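Local coordinates for mitochondrial antiviral signaling protein (MAVS) (PDB 4O9L) that probably relays antiviral innate immune signals at mitochondria by assembling into prion-like filaments through its caspase recruitment domain, at residues V6-T11 against G70-L75; L28-Y33 against G77-C82. The protein carries 1 engineered substitution. All coordinates share one frame; numbering follows the deposited sequence.

In the fold
Both contacts use helix 71-81 of this caspase recruitment domain, a compact helical bundle. Interaction 1 packs its N-terminal end on the start of helix 6-17; interaction 2 packs its C-terminal end on helix 27-30 and the 3-10 turn that follows. Their centres lie about 16 Å apart, yet Leu75 CD1 comes 4.1 Å from Ile30 CD1. Interaction 1 is largely buried, combining methyl and indole packing with a partly exposed glutamate bridged by water to the start of helix 71-81. Interaction 2 is only partly buried: Ile30, Leu79, Ala78 and Cys82 fill its inner side, while toward the surface Ala81, Tyr33 and the engineered Arg29 bring CH-pi and sulfur-aromatic contacts on the tyrosine ring.

Interaction 1 of 2, residues V6-T11 against G70-L75; sequences VAEDKT and GWVHSL
Thr11 and Val72 meet tip to tip, Thr11 CG2 4.0 Å from Val72 CG2. The same threonine methyl approaches Trp71 CH2 obliquely. Val72 CG2 covers the indole of its own neighbour Trp71, 3.4 Å above the plane and over its centre, and from there meets Glu8 CG as well as Thr11 CG2 of the other helix. At the indole edge, near the ring plane, Glu8 O comes 3.5 Å from Trp71 CZ2. The Glu8 side chain and the indole point in opposite senses as they pass, with Glu8 CG 3.9 Å from Trp71 NE1 and the carboxylate plane only 20° from that of the ring.

The polar links run through water. One water donates to Glu8 OE2 at 2.6 Å and accepts from Val72 N; a second accepts from Gly70 N at 2.8 Å and gives OE2 a weak bond. Gly70 is the N-cap residue of helix 71-81. The other carboxylate oxygen, OE1, accepts from Thr5 N. Within helix 6-17, Thr11 OG1 donates to Ala7 O at 2.8 Å, from the face of the carbonyl opposite to Thr11 N.

Phe12 and Ile15 extend the packing around Trp71, and Tyr95 of helix 85-96 touches Thr11 and Val72. With its hydroxyl engaged in its own helix, Thr11 offers a methyl to the core, while the carboxylate near the start of helix 71-81 would probably interact favourably with the helix dipole.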
loop_
_atom_site.group_PDB
_atom_site.type_symbol
_atom_site.label_atom_id
_atom_site.label_comp_id
_atom_site.label_asym_id
_atom_site.label_seq_id
_atom_site.Cartn_x
_atom_site.Cartn_y
_atom_site.Cartn_z
ATOM N N VAL A 6 -2.761 -16.818 -0.634
ATOM C CA VAL A 6 -3.904 -16.665 0.250
ATOM C C VAL A 6 -3.667 -15.517 1.243
ATOM O O VAL A 6 -4.555 -14.694 1.473
ATOM C CB VAL A 6 -4.226 -17.991 0.970
ATOM C CG1 VAL A 6 -5.262 -17.771 2.074
ATOM C CG2 VAL A 6 -4.752 -19.024 -0.045
ATOM N N ALA A 7 -2.448 -15.436 1.779
ATOM C CA ALA A 7 -2.096 -14.404 2.759
ATOM C C ALA A 7 -2.148 -13.002 2.156
ATOM O O ALA A 7 -2.640 -12.056 2.788
ATOM C CB ALA A 7 -0.727 -14.679 3.362
ATOM N N GLU A 8 -1.646 -12.860 0.932
ATOM C CA GLU A 8 -1.728 -11.575 0.230
ATOM C C GLU A 8 -3.170 -11.122 0.025
ATOM O O GLU A 8 -3.513 -9.979 0.299
ATOM C CB GLU A 8 -0.976 -11.633 -1.112
ATOM C CG GLU A 8 0.533 -11.422 -0.965
ATOM C CD GLU A 8 1.295 -11.660 -2.255
ATOM O OE1 GLU A 8 0.829 -12.465 -3.095
ATOM O OE2 GLU A 8 2.360 -11.037 -2.431
ATOM N N ASP A 9 -4.005 -12.025 -0.462
ATOM C CA ASP A 9 -5.412 -11.723 -0.704
ATOM C C ASP A 9 -6.125 -11.323 0.582
ATOM O O ASP A 9 -6.877 -10.338 0.613
ATOM C CB ASP A 9 -6.099 -12.938 -1.317
ATOM C CG ASP A 9 -7.601 -12.764 -1.418
ATOM O OD1 ASP A 9 -8.048 -11.905 -2.198
ATOM O OD2 ASP A 9 -8.338 -13.491 -0.719
ATOM N N LYS A 10 -5.882 -12.091 1.641
ATOM C CA LYS A 10 -6.455 -11.816 2.957
ATOM C C LYS A 10 -6.059 -10.427 3.434
ATOM O O LYS A 10 -6.879 -9.681 3.992
ATOM C CB LYS A 10 -5.974 -12.866 3.964
ATOM C CG LYS A 10 -6.330 -12.554 5.406
ATOM C CD LYS A 10 -5.835 -13.648 6.345
ATOM C CE LYS A 10 -6.430 -15.011 5.982
ATOM N NZ LYS A 10 -5.583 -16.119 6.515
ATOM N N THR A 11 -4.801 -10.076 3.196
ATOM C CA THR A 11 -4.290 -8.762 3.566
ATOM C C THR A 11 -4.957 -7.660 2.737
ATOM O O THR A 11 -5.418 -6.661 3.288
ATOM C CB THR A 11 -2.758 -8.686 3.419
ATOM O OG1 THR A 11 -2.158 -9.735 4.190
ATOM C CG2 THR A 11 -2.218 -7.321 3.916
ATOM N N GLY A 70 5.516 -9.172 -3.784
ATOM C CA GLY A 70 5.889 -8.886 -2.408
ATOM C C GLY A 70 5.410 -7.561 -1.840
ATOM O O GLY A 70 6.039 -7.005 -0.932
ATOM N N TRP A 71 4.291 -7.064 -2.365
ATOM C CA TRP A 71 3.768 -5.761 -1.971
ATOM C C TRP A 71 3.444 -5.663 -0.487
ATOM O O TRP A 71 3.548 -4.584 0.093
ATOM C CB TRP A 71 2.518 -5.408 -2.784
ATOM C CG TRP A 71 1.321 -6.275 -2.490
ATOM C CD1 TRP A 71 0.984 -7.443 -3.115
ATOM C CD2 TRP A 71 0.280 -6.014 -1.532
ATOM N NE1 TRP A 71 -0.197 -7.936 -2.592
ATOM C CE2 TRP A 71 -0.646 -7.082 -1.621
ATOM C CE3 TRP A 71 0.054 -5.001 -0.591
ATOM C CZ2 TRP A 71 -1.784 -7.152 -0.816
ATOM C CZ3 TRP A 71 -1.077 -5.069 0.208
ATOM C CH2 TRP A 71 -1.983 -6.136 0.090
ATOM N N VAL A 72 3.039 -6.771 0.131
ATOM C CA VAL A 72 2.688 -6.716 1.550
ATOM C C VAL A 72 3.894 -6.285 2.395
ATOM O O VAL A 72 3.799 -5.395 3.231
ATOM C CB VAL A 72 2.099 -8.046 2.061
ATOM C CG1 VAL A 72 1.920 -8.000 3.574
ATOM C CG2 VAL A 72 0.762 -8.333 1.378
ATOM N N HIS A 73 5.040 -6.902 2.147
ATOM C CA HIS A 73 6.241 -6.599 2.923
ATOM C C HIS A 73 6.848 -5.257 2.535
ATOM O O HIS A 73 7.411 -4.543 3.377
ATOM C CB HIS A 73 7.219 -7.777 2.807
ATOM C CG HIS A 73 6.557 -9.075 3.092
ATOM N ND1 HIS A 73 6.189 -9.461 4.371
ATOM C CD2 HIS A 73 6.089 -10.060 2.275
ATOM C CE1 HIS A 73 5.567 -10.619 4.331
ATOM N NE2 HIS A 73 5.496 -11.005 3.057
ATOM N N SER A 74 6.711 -4.901 1.264
ATOM C CA SER A 74 7.068 -3.558 0.825
ATOM C C SER A 74 6.248 -2.526 1.609
ATOM O O SER A 74 6.804 -1.580 2.172
ATOM C CB SER A 74 6.821 -3.410 -0.683
ATOM O OG SER A 74 7.342 -2.179 -1.163
ATOM N N LEU A 75 4.930 -2.721 1.663
ATOM C CA LEU A 75 4.048 -1.800 2.388
ATOM C C LEU A 75 4.367 -1.713 3.876
ATOM O O LEU A 75 4.400 -0.624 4.444
ATOM C CB LEU A 75 2.592 -2.206 2.206
ATOM C CG LEU A 75 1.518 -1.421 2.965
ATOM C CD1 LEU A 75 1.525 0.049 2.543
ATOM C CD2 LEU A 75 0.149 -2.074 2.681
HETATM O O HOH W 1 3.452 -9.500 -0.646
HETATM O O HOH W 2 4.864 -11.802 -4.496
#

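Interaction 2 of 2, residues L28-Y33 against G77-C82; sequences LRILPY and GALRAC. Engineered in segment 28-33: Arg29 (natural residue Glu).
The Tyr33 ring carries Ala81 CB over one face, a CH-pi contact with the methyl 3.8 Å from the ring centroid and displaced toward the rim. Cys82 SG approaches the same ring obliquely, 3.5 Å from Tyr33 CD2, as a sulfur-aromatic contact. The guanidinium of Arg29, an engineered residue where the natural sequence has Glu, has Cys82 O over one face, 3.5 Å above its plane and offset toward the rim. Arg29 CG lies anti to the backbone N (chi1 180°), and the chain runs extended past the cysteine, with Arg29 CG 3.7 Å from Cys82 SG. The charged end forms a salt bridge through NH1 with Glu83.

In this death-fold helical bundle, the contact joins helix 27-30 and the 3-10 turn 31-33 to the C-terminal end of helix 71-81. Cys82, the first residue to leave helical geometry there, sets its sulfur among Arg29, Ile30 and Tyr33, 3.6 Å from Ile30 CA. Deeper in, Ala78 CB touches both Ile30 CG1 and Tyr33 CB, each at 3.6 Å. Ile30 CD1 meets Leu79 CD2 at 3.8 Å, the two side chains crossing at a slant. Leu61 of helix 39-66 packs against Ile30, and Leu87 and Ala88 of helix 85-96 against Leu79.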
loop_
_atom_site.group_PDB
_atom_site.type_symbol
_atom_site.label_atom_id
_atom_site.label_comp_id
_atom_site.label_asym_id
_atom_site.label_seq_id
_atom_site.Cartn_x
_atom_site.Cartn_y
_atom_site.Cartn_z
ATOM N N LEU A 28 2.244 10.778 -1.346
ATOM C CA LEU A 28 3.495 11.275 -1.905
ATOM C C LEU A 28 4.685 10.873 -1.048
ATOM O O LEU A 28 5.749 10.548 -1.565
ATOM C CB LEU A 28 3.443 12.792 -2.088
ATOM C CG LEU A 28 2.622 13.311 -3.270
ATOM C CD1 LEU A 28 2.994 14.785 -3.526
ATOM C CD2 LEU A 28 2.842 12.466 -4.526
ATOM N N ARG A 29 4.494 10.877 0.266
ATOM C CA ARG A 29 5.552 10.493 1.185
ATOM C C ARG A 29 5.862 9.001 1.143
ATOM O O ARG A 29 7.019 8.612 1.253
ATOM C CB ARG A 29 5.196 10.900 2.617
ATOM C CG ARG A 29 6.255 10.517 3.621
ATOM C CD ARG A 29 5.915 10.989 5.026
ATOM N NE ARG A 29 7.011 10.683 5.936
ATOM C CZ ARG A 29 6.926 10.759 7.257
ATOM N NH1 ARG A 29 7.984 10.456 8.005
ATOM N NH2 ARG A 29 5.782 11.133 7.821
ATOM N N ILE A 30 4.843 8.165 0.976
ATOM C CA ILE A 30 5.064 6.722 1.046
ATOM C C ILE A 30 5.631 6.120 -0.246
ATOM O O ILE A 30 6.402 5.157 -0.181
ATOM C CB ILE A 30 3.810 5.939 1.518
ATOM C CG1 ILE A 30 4.224 4.544 2.041
ATOM C CG2 ILE A 30 2.777 5.836 0.386
ATOM C CD1 ILE A 30 3.118 3.771 2.797
ATOM N N LEU A 31 5.270 6.700 -1.399
ATOM C CA LEU A 31 5.656 6.165 -2.717
ATOM C C LEU A 31 7.139 5.753 -2.888
ATOM O O LEU A 31 7.410 4.638 -3.337
ATOM C CB LEU A 31 5.241 7.115 -3.855
ATOM C CG LEU A 31 3.772 7.172 -4.271
ATOM C CD1 LEU A 31 3.556 8.234 -5.353
ATOM C CD2 LEU A 31 3.298 5.812 -4.776
ATOM N N PRO A 32 8.099 6.641 -2.534
ATOM C CA PRO A 32 9.494 6.271 -2.800
ATOM C C PRO A 32 9.971 5.085 -1.958
ATOM O O PRO A 32 11.002 4.493 -2.292
ATOM C CB PRO A 32 10.280 7.532 -2.403
ATOM C CG PRO A 32 9.266 8.628 -2.293
ATOM C CD PRO A 32 8.006 7.962 -1.883
ATOM N N TYR A 33 9.260 4.755 -0.881
ATOM C CA TYR A 33 9.663 3.635 -0.031
ATOM C C TYR A 33 9.175 2.277 -0.535
ATOM O O TYR A 33 9.695 1.237 -0.131
ATOM C CB TYR A 33 9.184 3.849 1.412
ATOM C CG TYR A 33 9.872 4.988 2.120
ATOM C CD1 TYR A 33 11.179 4.853 2.585
ATOM C CD2 TYR A 33 9.224 6.201 2.318
ATOM C CE1 TYR A 33 11.821 5.905 3.237
ATOM C CE2 TYR A 33 9.855 7.254 2.973
ATOM C CZ TYR A 33 11.152 7.097 3.422
ATOM O OH TYR A 33 11.780 8.132 4.067
ATOM N N GLY A 77 7.234 -2.307 5.383
ATOM C CA GLY A 77 8.466 -1.533 5.517
ATOM C C GLY A 77 8.250 -0.038 5.316
ATOM O O GLY A 77 8.799 0.804 6.043
ATOM N N ALA A 78 7.439 0.298 4.320
ATOM C CA ALA A 78 7.193 1.689 3.975
ATOM C C ALA A 78 6.365 2.390 5.050
ATOM O O ALA A 78 6.590 3.575 5.349
ATOM C CB ALA A 78 6.510 1.788 2.615
ATOM N N LEU A 79 5.400 1.674 5.624
ATOM C CA LEU A 79 4.602 2.244 6.709
ATOM C C LEU A 79 5.487 2.610 7.904
ATOM O O LEU A 79 5.344 3.687 8.485
ATOM C CB LEU A 79 3.458 1.300 7.112
ATOM C CG LEU A 79 2.334 1.224 6.069
ATOM C CD1 LEU A 79 1.412 0.003 6.291
ATOM C CD2 LEU A 79 1.531 2.526 6.063
ATOM N N ARG A 80 6.407 1.721 8.264
ATOM C CA ARG A 80 7.364 2.005 9.333
ATOM C C ARG A 80 8.219 3.218 8.990
ATOM O O ARG A 80 8.468 4.087 9.832
ATOM C CB ARG A 80 8.266 0.785 9.579
ATOM C CG ARG A 80 7.534 -0.392 10.213
ATOM C CD ARG A 80 8.367 -1.649 10.162
ATOM N NE ARG A 80 7.679 -2.787 10.771
ATOM C CZ ARG A 80 7.990 -4.056 10.526
ATOM N NH1 ARG A 80 8.960 -4.347 9.665
ATOM N NH2 ARG A 80 7.324 -5.030 11.125
ATOM N N ALA A 81 8.662 3.288 7.742
ATOM C CA ALA A 81 9.532 4.387 7.317
ATOM C C ALA A 81 8.815 5.744 7.291
ATOM O O ALA A 81 9.453 6.802 7.288
ATOM C CB ALA A 81 10.146 4.072 5.971
ATOM N N CYS A 82 7.483 5.710 7.274
ATOM C CA CYS A 82 6.677 6.923 7.208
ATOM C C CYS A 82 5.909 7.169 8.498
ATOM O O CYS A 82 4.842 7.787 8.455
ATOM C CB CYS A 82 5.674 6.855 6.041
ATOM S SG CYS A 82 6.450 6.880 4.408
#